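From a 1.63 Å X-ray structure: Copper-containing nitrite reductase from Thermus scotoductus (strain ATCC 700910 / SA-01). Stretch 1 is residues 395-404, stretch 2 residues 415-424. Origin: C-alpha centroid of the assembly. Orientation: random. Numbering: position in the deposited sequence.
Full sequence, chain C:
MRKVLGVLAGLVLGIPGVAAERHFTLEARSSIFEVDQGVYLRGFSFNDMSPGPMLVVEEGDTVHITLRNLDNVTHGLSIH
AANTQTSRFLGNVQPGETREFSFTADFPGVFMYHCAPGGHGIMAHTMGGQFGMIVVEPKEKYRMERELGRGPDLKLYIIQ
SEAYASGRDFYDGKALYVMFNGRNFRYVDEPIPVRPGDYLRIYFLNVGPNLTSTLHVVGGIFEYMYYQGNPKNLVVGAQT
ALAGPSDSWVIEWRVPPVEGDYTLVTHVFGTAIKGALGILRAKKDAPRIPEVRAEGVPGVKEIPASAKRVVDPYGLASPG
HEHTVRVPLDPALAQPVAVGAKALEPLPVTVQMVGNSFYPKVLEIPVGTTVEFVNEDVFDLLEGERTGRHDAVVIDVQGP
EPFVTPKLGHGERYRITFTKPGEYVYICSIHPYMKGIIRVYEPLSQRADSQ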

# COMPACT_ATOMS: atom_id res chain seq x y z
N ILE C 395 30.19 19.12 7.09
CA ILE C 395 30.27 20.58 6.87
C ILE C 395 30.17 21.44 8.15
O ILE C 395 30.22 22.67 8.06
CB ILE C 395 29.24 21.06 5.83
CG1 ILE C 395 27.80 20.71 6.24
CG2 ILE C 395 29.57 20.46 4.47
CD1 ILE C 395 26.79 21.79 5.93
N ASP C 396 30.06 20.80 9.32
CA ASP C 396 30.04 21.46 10.63
C ASP C 396 30.78 20.52 11.58
O ASP C 396 30.28 19.44 11.93
CB ASP C 396 28.59 21.72 11.11
CG ASP C 396 28.50 22.50 12.44
OD1 ASP C 396 29.42 22.44 13.28
OD2 ASP C 396 27.47 23.16 12.67
N VAL C 397 31.98 20.95 11.99
CA VAL C 397 32.95 20.10 12.65
C VAL C 397 32.96 20.48 14.13
O VAL C 397 33.35 21.61 14.46
CB VAL C 397 34.36 20.31 12.05
CG1 VAL C 397 35.37 19.31 12.63
CG2 VAL C 397 34.30 20.19 10.53
N GLN C 398 32.51 19.57 15.00
CA GLN C 398 32.60 19.75 16.47
C GLN C 398 33.18 18.49 17.11
O GLN C 398 32.66 17.94 18.08
CB GLN C 398 31.26 20.17 17.08
CG GLN C 398 31.00 21.66 16.95
CD GLN C 398 29.53 22.04 17.01
OE1 GLN C 398 28.71 21.50 16.27
NE2 GLN C 398 29.20 23.01 17.87
N GLY C 399 34.30 18.07 16.56
CA GLY C 399 34.99 16.88 17.01
C GLY C 399 36.22 16.65 16.16
O GLY C 399 36.41 17.32 15.15
N PRO C 400 37.09 15.73 16.57
CA PRO C 400 38.35 15.51 15.87
C PRO C 400 38.32 14.54 14.67
O PRO C 400 39.38 14.30 14.10
CB PRO C 400 39.24 14.94 16.98
CG PRO C 400 38.29 14.19 17.85
CD PRO C 400 37.05 15.01 17.86
N GLU C 401 37.16 14.00 14.28
CA GLU C 401 37.13 13.01 13.19
C GLU C 401 36.14 13.33 12.04
O GLU C 401 35.36 12.47 11.64
CB GLU C 401 36.85 11.63 13.77
CG GLU C 401 37.87 11.16 14.82
CD GLU C 401 37.43 9.88 15.52
OE1 GLU C 401 36.33 9.86 16.12
OE2 GLU C 401 38.18 8.89 15.49
N PRO C 402 36.21 14.54 11.47
CA PRO C 402 35.38 14.80 10.28
C PRO C 402 35.72 13.81 9.15
O PRO C 402 36.79 13.21 9.17
CB PRO C 402 35.70 16.25 9.93
CG PRO C 402 37.07 16.49 10.50
CD PRO C 402 37.15 15.64 11.74
N PHE C 403 34.78 13.60 8.22
CA PHE C 403 34.90 12.51 7.25
C PHE C 403 34.33 12.92 5.91
O PHE C 403 33.58 13.91 5.80
CB PHE C 403 34.24 11.22 7.78
CG PHE C 403 32.76 11.38 8.14
CD1 PHE C 403 31.76 11.24 7.16
CD2 PHE C 403 32.37 11.62 9.45
CE1 PHE C 403 30.42 11.39 7.49
CE2 PHE C 403 31.01 11.76 9.78
CZ PHE C 403 30.04 11.64 8.79
N VAL C 404 34.74 12.17 4.88
CA VAL C 404 34.19 12.27 3.54
C VAL C 404 34.16 10.85 2.99
O VAL C 404 35.19 10.14 3.04
CB VAL C 404 34.94 13.30 2.62
CG1 VAL C 404 36.40 12.93 2.38
CG2 VAL C 404 34.22 13.47 1.28
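Stretch 2 (415-424) RITFTKPGEY

Stretch 2 runs antiparallel to stretch 1, entering extended through Ile416 and Thr417, passing through a non-regular segment from Thr419 to Pro421, and becoming a strand again at Gly422. Only this last strand bridges to stretch 1. Val397 faces Tyr424 as a non-hydrogen-bonded pair, CA to CA 5.3 Å, and Gln398 faces Glu423 as a hydrogen-bonded pair, CA to CA 5.1 Å. In the latter, Gln398 N donates to Glu423 O and Glu423 N to Gln398 O, both at 3.0 Å. Within the non-hydrogen-bonded pair, Tyr424 CA makes a CA-H...O contact to Asp396 O at 3.5 Å. At the other end Gly399 CA comes within 4.0 Å of Gly422 CA. This approach depends on two glycines: an ideal CB on either would clash with the CA of the other. Beyond it the backbones diverge, the CA atoms of Phe403 and Ile416 being 8.3 Å apart, and side chains fill the widening gap.

Tyr424 lies on the same sheet face as Val397, and its ring reaches along stretch 1 to the loop after the strand. There Glu401 N donates to Tyr424 OH at 2.8 Å, so one hydroxyl satisfies a loop amide, while Pro402 CD packs 4.2 Å from Tyr424 CE1. The carboxylate of Glu401 accepts hydrogen bonds from the loop of stretch 2: Thr419 OG1 donates to Glu401 OE2 at 2.9 Å, Thr419 N to the same Glu401 OE2 at 3.3 Å, and Lys420 N makes a weak bond to Glu401 OE1 at 3.4 Å. Where the gap is wide, Phe403 points toward stretch 2. Its CD1 meets Ile416 CD1 at 3.7 Å, an off-centre CH-pi contact, and Phe403 CE2 meets Phe418 CZ at 3.7 Å, the two rings oblique with planes at 76°.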

# COMPACT_ATOMS: atom_id res chain seq x y z
N ARG C 415 32.54 2.08 5.45
CA ARG C 415 32.65 2.00 6.91
C ARG C 415 33.61 3.05 7.52
O ARG C 415 34.65 3.40 6.94
CB ARG C 415 33.09 0.60 7.32
CG ARG C 415 31.99 -0.43 7.20
CD ARG C 415 32.39 -1.80 7.69
NE ARG C 415 31.33 -2.79 7.45
CZ ARG C 415 31.30 -4.03 7.96
NH1 ARG C 415 32.28 -4.47 8.75
NH2 ARG C 415 30.28 -4.84 7.66
N ILE C 416 33.20 3.56 8.68
CA ILE C 416 33.97 4.52 9.48
C ILE C 416 33.87 4.10 10.94
O ILE C 416 32.78 3.87 11.45
CB ILE C 416 33.38 5.95 9.37
CG1 ILE C 416 33.47 6.45 7.93
CG2 ILE C 416 34.10 6.91 10.31
CD1 ILE C 416 32.60 7.68 7.69
N THR C 417 35.02 4.00 11.61
CA THR C 417 35.06 3.69 13.04
C THR C 417 35.37 4.98 13.81
O THR C 417 36.38 5.64 13.50
CB THR C 417 36.13 2.63 13.33
OG1 THR C 417 35.88 1.48 12.52
CG2 THR C 417 36.14 2.23 14.81
N PHE C 418 34.52 5.33 14.78
CA PHE C 418 34.65 6.54 15.59
C PHE C 418 35.28 6.17 16.96
O PHE C 418 34.74 5.34 17.68
CB PHE C 418 33.28 7.24 15.77
CG PHE C 418 32.74 7.85 14.50
CD1 PHE C 418 33.11 9.12 14.12
CD2 PHE C 418 31.86 7.13 13.70
CE1 PHE C 418 32.62 9.68 12.94
CE2 PHE C 418 31.37 7.68 12.52
CZ PHE C 418 31.74 8.96 12.15
N THR C 419 36.43 6.77 17.28
CA THR C 419 37.19 6.44 18.53
C THR C 419 37.16 7.51 19.64
O THR C 419 37.56 7.24 20.78
CB THR C 419 38.69 6.18 18.21
OG1 THR C 419 39.27 7.37 17.67
CG2 THR C 419 38.84 5.01 17.20
N LYS C 420 36.69 8.72 19.31
CA LYS C 420 36.70 9.84 20.24
C LYS C 420 35.35 10.54 20.21
O LYS C 420 34.66 10.48 19.18
CB LYS C 420 37.79 10.83 19.82
CG LYS C 420 39.21 10.27 19.77
CD LYS C 420 40.23 11.40 19.61
CE LYS C 420 41.54 10.91 19.02
NZ LYS C 420 42.23 9.96 19.93
N PRO C 421 34.96 11.20 21.33
CA PRO C 421 33.69 11.93 21.35
C PRO C 421 33.70 13.16 20.46
O PRO C 421 34.77 13.70 20.14
CB PRO C 421 33.50 12.31 22.83
CG PRO C 421 34.85 12.25 23.44
CD PRO C 421 35.69 11.32 22.61
N GLY C 422 32.49 13.59 20.06
CA GLY C 422 32.32 14.69 19.11
C GLY C 422 30.95 14.67 18.44
O GLY C 422 30.20 13.69 18.58
N GLU C 423 30.60 15.76 17.75
CA GLU C 423 29.45 15.77 16.85
C GLU C 423 29.73 16.44 15.51
O GLU C 423 30.65 17.27 15.39
CB GLU C 423 28.21 16.36 17.52
CG GLU C 423 28.40 17.61 18.35
CD GLU C 423 27.09 18.04 19.02
OE1 GLU C 423 26.03 17.97 18.38
OE2 GLU C 423 27.14 18.44 20.20
N TYR C 424 28.93 16.02 14.52
CA TYR C 424 29.16 16.36 13.11
C TYR C 424 27.82 16.50 12.38
O TYR C 424 26.96 15.63 12.54
CB TYR C 424 29.97 15.24 12.43
CG TYR C 424 31.20 14.84 13.22
CD1 TYR C 424 32.40 15.55 13.09
CD2 TYR C 424 31.16 13.78 14.13
CE1 TYR C 424 33.53 15.21 13.83
CE2 TYR C 424 32.28 13.42 14.87
CZ TYR C 424 33.47 14.15 14.72
OH TYR C 424 34.59 13.82 15.45